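Local coordinates for protein Emp47p (form2) (Saccharomyces cerevisiae, PDB 2A6Z) that serves as a calcium-independent, lectin-type cargo receptor involved in glycoprotein secretion, and is required for Emp46p to leave the endoplasmic reticulum, at residues A32-E36 with G37-L41. Numbering follows the deposited sequence.
Sequences ASLEE and GRIVL
The amide N of V40 donates to S33 O at 2.8 Å, and V40 O accepts from S33 N in return, a hydrogen-bonded antiparallel pair. Two residues on, E35 and R38 form the next such pair: E35 N reaches R38 O at 2.9 Å in an almost straight bond, while the R38 N to E35 O bond that closes the turn is longer, with its donor above the carbonyl plane. Between them G37 takes a positive phi of 79°, where a side chain would strike E36 O, so glycine suits this place.

R38 bends back over the turn. CG sits between its own backbone N and carbonyl carbon (chi1 64°), and the bend at chi2 carries NH1 to E36 O, to which it donates at 3.1 Å from above the carbonyl plane; NE makes a salt bridge to E212. V40 CG2 lies above one guanidinium face, offset toward its rim, and also meets E35 CG at 3.7 Å, so the aliphatic part of E35 adds to the packing. On the opposite face of the hairpin from E35, R38 and V40, L34 CD1 packs on I39 CG1 at 4.0 Å, branched apolar chains suited to the face where I39 also meets L16.

This is a beta hairpin with a two-residue loop, E36 and G37, in a type II turn, placed at the edge of one sheet of the legume-lectin-like beta sandwich, where 38-40 pairs with strand 210-220.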
ATOM      1  N   ALA A  32       4.854  11.780   7.745  1.00 10.13           N
ATOM      2  CA  ALA A  32       4.971  11.799   6.285  1.00 10.06           C
ATOM      3  C   ALA A  32       5.085  13.231   5.754  1.00 10.49           C
ATOM      4  O   ALA A  32       4.442  14.129   6.254  1.00 13.88           O
ATOM      5  CB  ALA A  32       3.736  11.163   5.666  1.00 10.73           C
ATOM      6  N   SER A  33       5.900  13.445   4.729  1.00 11.96           N
ATOM      7  CA  SER A  33       6.114  14.820   4.227  1.00 16.43           C
ATOM      8  C   SER A  33       6.481  14.772   2.740  1.00 12.10           C
ATOM      9  O   SER A  33       7.187  13.879   2.299  1.00 13.13           O
ATOM     10  CB  SER A  33       7.239  15.425   5.018  1.00 25.26           C
ATOM     11  OG  SER A  33       8.545  15.146   4.597  1.00 39.32           O
ATOM     12  N   LEU A  34       5.991  15.790   2.025  1.00 12.81           N
ATOM     13  CA  LEU A  34       6.449  15.982   0.647  1.00 11.91           C
ATOM     14  C   LEU A  34       7.853  16.584   0.641  1.00 13.10           C
ATOM     15  O   LEU A  34       8.099  17.598   1.312  1.00 18.76           O
ATOM     16  CB  LEU A  34       5.469  16.872  -0.098  1.00 15.68           C
ATOM     17  CG  LEU A  34       5.827  17.276  -1.534  1.00 15.00           C
ATOM     18  CD1 LEU A  34       5.851  16.040  -2.425  1.00 14.58           C
ATOM     19  CD2 LEU A  34       4.836  18.298  -2.048  1.00 18.77           C
ATOM     20  N   GLU A  35       8.762  15.957  -0.022  1.00 13.02           N
ATOM     21  CA  GLU A  35      10.129  16.355  -0.205  1.00 16.63           C
ATOM     22  C   GLU A  35      10.323  16.410  -1.718  1.00 18.86           C
ATOM     23  O   GLU A  35       9.291  16.307  -2.462  1.00 19.72           O
ATOM     24  CB  GLU A  35      11.101  15.415   0.518  1.00 18.54           C
ATOM     25  CG  GLU A  35      10.799  15.252   2.008  1.00 18.12           C
ATOM     26  CD  GLU A  35      10.777  16.609   2.719  1.00 30.89           C
ATOM     27  OE1 GLU A  35      11.221  17.586   2.066  1.00 48.08           O
ATOM     28  OE2 GLU A  35      10.314  16.686   3.884  1.00 30.51           O
ATOM     29  N   GLU A  36      11.493  16.647  -2.251  1.00 18.39           N
ATOM     30  CA  GLU A  36      11.760  16.861  -3.633  1.00 20.13           C
ATOM     31  C   GLU A  36      11.314  15.670  -4.483  1.00 15.08           C
ATOM     32  O   GLU A  36      11.942  14.641  -4.677  1.00 18.15           O
ATOM     33  CB  GLU A  36      13.204  17.116  -4.053  1.00 27.24           C
ATOM     34  CG  GLU A  36      13.361  17.368  -5.546  1.00 30.30           C
ATOM     35  CD  GLU A  36      12.355  18.217  -6.286  1.00 38.37           C
ATOM     36  OE1 GLU A  36      11.252  18.549  -5.795  1.00 43.41           O
ATOM     37  OE2 GLU A  36      12.641  18.554  -7.464  1.00 42.86           O
ATOM     38  N   GLY A  37      10.141  15.863  -5.082  1.00 16.38           N
ATOM     39  CA  GLY A  37       9.639  14.859  -5.999  1.00 15.42           C
ATOM     40  C   GLY A  37       9.015  13.642  -5.402  1.00 12.45           C
ATOM     41  O   GLY A  37       8.699  12.713  -6.179  1.00 12.72           O
ATOM     42  N   ARG A  38       8.788  13.575  -4.096  1.00 12.02           N
ATOM     43  CA  ARG A  38       8.222  12.340  -3.551  1.00 10.64           C
ATOM     44  C   ARG A  38       7.709  12.614  -2.158  1.00  9.95           C
ATOM     45  O   ARG A  38       8.157  13.543  -1.475  1.00 13.44           O
ATOM     46  CB  ARG A  38       9.318  11.245  -3.481  1.00 12.56           C
ATOM     47  CG  ARG A  38      10.433  11.638  -2.512  1.00 17.02           C
ATOM     48  CD  ARG A  38      11.809  11.490  -3.077  1.00 17.00           C
ATOM     49  NE  ARG A  38      12.830  11.645  -2.059  1.00 20.97           N
ATOM     50  CZ  ARG A  38      13.355  12.718  -1.511  1.00 31.96           C
ATOM     51  NH1 ARG A  38      12.952  13.924  -1.866  1.00 40.27           N
ATOM     52  NH2 ARG A  38      14.296  12.603  -0.583  1.00 53.94           N
ATOM     53  N   ILE A  39       6.768  11.782  -1.686  1.00  9.24           N
ATOM     54  CA  ILE A  39       6.329  11.823  -0.295  1.00  8.78           C
ATOM     55  C   ILE A  39       7.117  10.788   0.472  1.00  8.84           C
ATOM     56  O   ILE A  39       7.109   9.587   0.149  1.00 10.09           O
ATOM     57  CB  ILE A  39       4.806  11.678  -0.149  1.00  9.74           C
ATOM     58  CG1 ILE A  39       4.104  12.924  -0.702  1.00 10.70           C
ATOM     59  CG2 ILE A  39       4.412  11.358   1.302  1.00 10.43           C
ATOM     60  CD1 ILE A  39       2.592  12.790  -0.833  1.00 12.43           C
ATOM     61  N   VAL A  40       7.833  11.264   1.489  1.00  9.10           N
ATOM     62  CA  VAL A  40       8.641  10.401   2.345  1.00  9.26           C
ATOM     63  C   VAL A  40       7.823  10.008   3.543  1.00  9.03           C
ATOM     64  O   VAL A  40       7.391  10.877   4.292  1.00 11.07           O
ATOM     65  CB  VAL A  40       9.918  11.134   2.770  1.00 10.21           C
ATOM     66  CG1 VAL A  40      10.713  10.259   3.704  1.00 10.97           C
ATOM     67  CG2 VAL A  40      10.752  11.533   1.565  1.00 11.02           C
ATOM     68  N   LEU A  41       7.617   8.693   3.723  1.00  8.44           N
ATOM     69  CA  LEU A  41       6.822   8.220   4.822  1.00  8.49           C
ATOM     70  C   LEU A  41       7.638   8.090   6.103  1.00  8.37           C
ATOM     71  O   LEU A  41       7.106   8.277   7.188  1.00 10.31           O
ATOM     72  CB  LEU A  41       6.174   6.868   4.465  1.00  8.52           C
ATOM     73  CG  LEU A  41       5.202   6.952   3.268  1.00  8.62           C
ATOM     74  CD1 LEU A  41       4.738   5.535   2.916  1.00  9.96           C
ATOM     75  CD2 LEU A  41       4.037   7.845   3.542  1.00 11.32           C
TER
HETATM   76  O   HOH W   1       8.814  18.323  -5.174  1.00 32.03           O